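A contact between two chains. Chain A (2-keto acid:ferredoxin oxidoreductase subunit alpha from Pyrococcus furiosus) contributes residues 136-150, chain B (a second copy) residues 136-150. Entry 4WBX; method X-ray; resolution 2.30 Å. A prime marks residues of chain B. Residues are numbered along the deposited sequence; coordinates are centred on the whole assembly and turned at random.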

# COMPACT_ATOMS: atom_id res chain seq x y z
N GLN A 136 -13.42 -9.15 -20.20
CA GLN A 136 -12.53 -10.30 -20.10
C GLN A 136 -11.06 -9.90 -20.24
O GLN A 136 -10.25 -10.67 -20.78
CB GLN A 136 -12.88 -11.35 -21.15
CG GLN A 136 -14.08 -12.24 -20.81
CD GLN A 136 -14.21 -13.46 -21.74
OE1 GLN A 136 -13.73 -13.45 -22.88
NE2 GLN A 136 -14.84 -14.51 -21.23
N GLY A 137 -10.72 -8.72 -19.74
CA GLY A 137 -9.38 -8.18 -19.86
C GLY A 137 -8.35 -8.44 -18.75
O GLY A 137 -7.38 -7.67 -18.64
N ASP A 138 -8.54 -9.48 -17.93
CA ASP A 138 -7.54 -9.88 -16.95
C ASP A 138 -7.10 -11.31 -17.18
O ASP A 138 -6.62 -11.96 -16.24
CB ASP A 138 -8.06 -9.78 -15.50
CG ASP A 138 -8.45 -8.36 -15.08
OD1 ASP A 138 -8.13 -7.39 -15.81
OD2 ASP A 138 -9.05 -8.22 -14.00
N ILE A 139 -7.23 -11.82 -18.40
CA ILE A 139 -6.77 -13.19 -18.65
C ILE A 139 -5.25 -13.31 -18.57
O ILE A 139 -4.72 -14.20 -17.90
CB ILE A 139 -7.22 -13.72 -20.02
CG1 ILE A 139 -8.74 -13.62 -20.16
CG2 ILE A 139 -6.72 -15.17 -20.21
CD1 ILE A 139 -9.21 -13.64 -21.60
N MET A 140 -4.54 -12.40 -19.24
CA MET A 140 -3.09 -12.44 -19.20
C MET A 140 -2.55 -12.06 -17.81
O MET A 140 -1.63 -12.71 -17.28
CB MET A 140 -2.49 -11.52 -20.27
CG MET A 140 -2.73 -12.02 -21.71
SD MET A 140 -2.22 -13.74 -21.96
CE MET A 140 -0.71 -13.51 -22.86
N GLN A 141 -3.14 -11.03 -17.20
CA GLN A 141 -2.66 -10.61 -15.90
C GLN A 141 -2.85 -11.72 -14.89
O GLN A 141 -2.05 -11.88 -13.98
CB GLN A 141 -3.37 -9.34 -15.43
CG GLN A 141 -2.92 -8.86 -14.07
CD GLN A 141 -3.73 -7.66 -13.57
OE1 GLN A 141 -3.17 -6.66 -13.10
NE2 GLN A 141 -5.05 -7.77 -13.65
N ALA A 142 -3.88 -12.53 -15.07
CA ALA A 142 -4.05 -13.66 -14.16
C ALA A 142 -2.87 -14.63 -14.27
O ALA A 142 -2.45 -15.21 -13.28
CB ALA A 142 -5.38 -14.39 -14.44
N ILE A 143 -2.33 -14.78 -15.48
CA ILE A 143 -1.24 -15.74 -15.74
C ILE A 143 0.14 -15.19 -15.37
O ILE A 143 0.94 -15.87 -14.72
CB ILE A 143 -1.21 -16.14 -17.23
CG1 ILE A 143 -2.30 -17.15 -17.56
CG2 ILE A 143 0.12 -16.77 -17.61
CD1 ILE A 143 -2.65 -17.15 -19.02
N TRP A 144 0.40 -13.96 -15.80
CA TRP A 144 1.75 -13.41 -15.81
C TRP A 144 1.98 -12.17 -14.92
O TRP A 144 3.00 -11.50 -15.06
CB TRP A 144 2.13 -13.02 -17.23
CG TRP A 144 2.17 -14.08 -18.28
CD1 TRP A 144 1.34 -14.19 -19.35
CD2 TRP A 144 3.16 -15.11 -18.42
NE1 TRP A 144 1.72 -15.26 -20.13
CE2 TRP A 144 2.84 -15.84 -19.58
CE3 TRP A 144 4.28 -15.50 -17.66
CZ2 TRP A 144 3.59 -16.94 -20.01
CZ3 TRP A 144 5.02 -16.60 -18.09
CH2 TRP A 144 4.68 -17.30 -19.26
N GLY A 145 1.03 -11.84 -14.06
CA GLY A 145 1.12 -10.61 -13.29
C GLY A 145 2.08 -10.67 -12.12
O GLY A 145 2.57 -9.65 -11.67
N THR A 146 2.31 -11.87 -11.61
CA THR A 146 3.36 -12.16 -10.67
C THR A 146 4.75 -11.78 -11.20
O THR A 146 5.03 -11.92 -12.38
CB THR A 146 3.33 -13.65 -10.32
OG1 THR A 146 2.25 -13.88 -9.42
CG2 THR A 146 4.57 -14.10 -9.65
N HIS A 147 5.62 -11.28 -10.33
CA HIS A 147 7.02 -11.11 -10.70
C HIS A 147 7.73 -12.46 -10.66
O HIS A 147 7.47 -13.29 -9.77
CB HIS A 147 7.72 -10.10 -9.78
CG HIS A 147 9.15 -10.45 -9.49
ND1 HIS A 147 10.16 -10.31 -10.42
CD2 HIS A 147 9.73 -10.96 -8.37
CE1 HIS A 147 11.30 -10.71 -9.89
NE2 HIS A 147 11.07 -11.11 -8.65
N GLY A 148 8.61 -12.70 -11.63
CA GLY A 148 9.47 -13.86 -11.61
C GLY A 148 8.96 -15.07 -12.39
O GLY A 148 8.07 -14.96 -13.24
N ASP A 149 9.54 -16.22 -12.08
CA ASP A 149 9.13 -17.51 -12.63
C ASP A 149 8.27 -18.19 -11.62
O ASP A 149 8.66 -18.34 -10.47
CB ASP A 149 10.34 -18.40 -12.94
CG ASP A 149 10.97 -18.09 -14.27
OD1 ASP A 149 10.25 -18.12 -15.30
OD2 ASP A 149 12.19 -17.79 -14.27
N HIS A 150 7.10 -18.63 -12.06
CA HIS A 150 6.10 -19.11 -11.14
C HIS A 150 5.14 -19.96 -11.95
O HIS A 150 5.18 -19.94 -13.17
CB HIS A 150 5.34 -17.94 -10.51
CG HIS A 150 4.62 -17.13 -11.54
ND1 HIS A 150 5.22 -16.08 -12.20
CD2 HIS A 150 3.40 -17.28 -12.09
CE1 HIS A 150 4.37 -15.58 -13.08
NE2 HIS A 150 3.27 -16.29 -13.04
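Chain B 136-150: QGDIMQAIWGTHGDH

Two copies of the same stretch meet across an exact two-fold axis, so each contact between unlike residues occurs twice, while Gly145 and Trp144 each meet their own mate once. In chain B, as in chain A, a loop leads into a short helix from Ile139′ to about Trp144′, and an irregular segment follows to His150′. The helices run nearly antiparallel, their N-to-C directions 154° apart (signed crossing angle -154°) and their axes 9.2 Å apart at closest approach. Gly145 faces its own mate, Gly145 CA to Gly145′ CA 4.2 Å. Gly137 CA and Gly148′ CA lie 4.4 Å apart, so the start of each stretch lies against the far end of the other.

The middle of the contact is built from Met140′ and Trp144. Met140′ points toward chain A, and with chi1 and chi2 both m (-68° and -52°) its chain folds over one face of the Trp144 indole: Met140′ CG lies 3.4 Å from the centroid of the six-membered ring, SD 4.5 Å from that of the five-membered ring, and CE reaches 3.3 Å from Trp144 NE1. A chi3 of -104°, between wells, accompanies this placement of the methyl group. Trp144 itself, chi1 m (-61°) and chi2 113°, points toward chain B. The two indoles meet near the axis, Trp144 CD1 to Trp144′ CD1 4.0 Å, with five-membered rings tilted by 20° but slid apart, so they barely overlap.

Beside this pair, the CA-to-CB bond of Gln141′ points sideways to chain A, and its extended chi1 and chi2 (179° and -175°, both t) carry its end to the backbone of Gly145 and His147. Gln141′ CA also makes a CA-H...O contact with Trp144 O at 3.3 Å.

At the outer ends, polar contacts take over. Asp138′ occupies the N-cap position but makes no capping bond; its CA-to-CB bond points sideways, and with chi1 m (-62°) its carboxylate comes close to chain A. Asp138′ OD1 accepts a very short hydrogen bond from His147 ND1, 2.4 Å, at the edge of the imidazole, whose chi1 of 144° lies between wells. Asp138′ OD1 also accepts a weak hydrogen bond from Gly148 N, 3.2 Å, and Gly137′ O takes another weak one from Gly148 N, 3.0 Å.

At Gly137′ an ideal CB would be a tight 3.4 Å from Gly148 CA. Gly148 answers to its own backbone, whose phi/psi of 94/-162° would jam a CB against the carbonyl O of the residue before. His150′, chi1 p (62°), turns back on its own chain, His150′ NE2 bonding to Ile143′ O (2.9 Å) and His150′ ND1 to Gly148′ O (3.2 Å).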

# COMPACT_ATOMS: atom_id res chain seq x y z
N GLN B 136 16.07 -12.89 -15.74
CA GLN B 136 15.25 -12.33 -16.81
C GLN B 136 13.77 -12.74 -16.67
O GLN B 136 13.08 -12.92 -17.69
CB GLN B 136 15.78 -12.77 -18.17
CG GLN B 136 16.98 -11.98 -18.68
CD GLN B 136 17.29 -12.24 -20.16
OE1 GLN B 136 16.93 -13.29 -20.72
NE2 GLN B 136 17.93 -11.27 -20.81
N GLY B 137 13.31 -12.86 -15.43
CA GLY B 137 11.95 -13.30 -15.15
C GLY B 137 10.83 -12.26 -14.99
O GLY B 137 9.81 -12.58 -14.37
N ASP B 138 11.00 -11.05 -15.53
CA ASP B 138 9.94 -10.05 -15.56
C ASP B 138 9.61 -9.64 -16.97
O ASP B 138 9.08 -8.54 -17.18
CB ASP B 138 10.29 -8.78 -14.76
CG ASP B 138 10.53 -9.03 -13.28
OD1 ASP B 138 10.23 -10.14 -12.77
OD2 ASP B 138 11.01 -8.09 -12.60
N ILE B 139 9.90 -10.48 -17.96
CA ILE B 139 9.57 -10.11 -19.34
C ILE B 139 8.06 -10.08 -19.57
O ILE B 139 7.52 -9.12 -20.12
CB ILE B 139 10.19 -11.06 -20.37
CG1 ILE B 139 11.71 -11.13 -20.18
CG2 ILE B 139 9.81 -10.60 -21.79
CD1 ILE B 139 12.33 -12.36 -20.80
N MET B 140 7.37 -11.14 -19.14
CA MET B 140 5.92 -11.18 -19.31
C MET B 140 5.22 -10.15 -18.40
O MET B 140 4.29 -9.45 -18.84
CB MET B 140 5.38 -12.59 -19.03
CG MET B 140 5.81 -13.63 -20.10
SD MET B 140 5.44 -13.10 -21.79
CE MET B 140 4.02 -14.10 -22.15
N GLN B 141 5.66 -10.04 -17.16
CA GLN B 141 5.02 -9.11 -16.25
C GLN B 141 5.18 -7.70 -16.77
O GLN B 141 4.30 -6.87 -16.58
CB GLN B 141 5.59 -9.23 -14.84
CG GLN B 141 4.97 -8.27 -13.85
CD GLN B 141 5.64 -8.32 -12.48
OE1 GLN B 141 4.97 -8.39 -11.44
NE2 GLN B 141 6.97 -8.25 -12.47
N ALA B 142 6.27 -7.42 -17.46
CA ALA B 142 6.42 -6.09 -18.04
C ALA B 142 5.32 -5.82 -19.07
O ALA B 142 4.84 -4.70 -19.19
CB ALA B 142 7.82 -5.92 -18.66
N ILE B 143 4.93 -6.86 -19.81
CA ILE B 143 3.94 -6.73 -20.89
C ILE B 143 2.49 -6.74 -20.38
O ILE B 143 1.67 -5.91 -20.78
CB ILE B 143 4.09 -7.87 -21.92
CG1 ILE B 143 5.27 -7.63 -22.84
CG2 ILE B 143 2.85 -8.00 -22.78
CD1 ILE B 143 5.77 -8.91 -23.46
N TRP B 144 2.20 -7.69 -19.51
CA TRP B 144 0.82 -8.04 -19.17
C TRP B 144 0.42 -7.84 -17.70
O TRP B 144 -0.62 -8.33 -17.27
CB TRP B 144 0.57 -9.51 -19.49
CG TRP B 144 0.71 -9.96 -20.91
CD1 TRP B 144 1.66 -10.81 -21.41
CD2 TRP B 144 -0.18 -9.68 -22.00
NE1 TRP B 144 1.44 -11.04 -22.74
CE2 TRP B 144 0.31 -10.36 -23.13
CE3 TRP B 144 -1.35 -8.90 -22.13
CZ2 TRP B 144 -0.32 -10.29 -24.38
CZ3 TRP B 144 -1.97 -8.83 -23.37
CH2 TRP B 144 -1.46 -9.53 -24.47
N GLY B 145 1.25 -7.16 -16.91
CA GLY B 145 1.00 -7.04 -15.49
C GLY B 145 -0.08 -6.04 -15.12
O GLY B 145 -0.68 -6.13 -14.06
N THR B 146 -0.28 -5.06 -15.99
CA THR B 146 -1.40 -4.15 -15.93
C THR B 146 -2.75 -4.89 -15.98
O THR B 146 -2.89 -5.90 -16.66
CB THR B 146 -1.31 -3.17 -17.09
OG1 THR B 146 -0.32 -2.19 -16.78
CG2 THR B 146 -2.58 -2.45 -17.33
N HIS B 147 -3.74 -4.40 -15.24
CA HIS B 147 -5.10 -4.90 -15.40
C HIS B 147 -5.72 -4.29 -16.66
O HIS B 147 -5.50 -3.11 -16.97
CB HIS B 147 -5.96 -4.59 -14.17
CG HIS B 147 -7.38 -4.26 -14.50
ND1 HIS B 147 -8.29 -5.22 -14.90
CD2 HIS B 147 -8.04 -3.08 -14.51
CE1 HIS B 147 -9.46 -4.64 -15.14
NE2 HIS B 147 -9.34 -3.34 -14.92
N GLY B 148 -6.48 -5.10 -17.39
CA GLY B 148 -7.25 -4.62 -18.52
C GLY B 148 -6.58 -4.72 -19.88
O GLY B 148 -5.62 -5.47 -20.06
N ASP B 149 -7.12 -3.97 -20.83
CA ASP B 149 -6.57 -3.84 -22.17
C ASP B 149 -5.78 -2.58 -22.23
O ASP B 149 -6.27 -1.51 -21.89
CB ASP B 149 -7.68 -3.79 -23.23
CG ASP B 149 -8.18 -5.15 -23.62
OD1 ASP B 149 -7.36 -6.00 -24.03
OD2 ASP B 149 -9.41 -5.36 -23.48
N HIS B 150 -4.55 -2.69 -22.70
CA HIS B 150 -3.61 -1.59 -22.60
C HIS B 150 -2.52 -1.85 -23.61
O HIS B 150 -2.43 -2.95 -24.15
CB HIS B 150 -3.01 -1.51 -21.20
CG HIS B 150 -2.24 -2.75 -20.86
ND1 HIS B 150 -2.83 -3.85 -20.29
CD2 HIS B 150 -0.96 -3.09 -21.12
CE1 HIS B 150 -1.93 -4.81 -20.15
NE2 HIS B 150 -0.79 -4.38 -20.65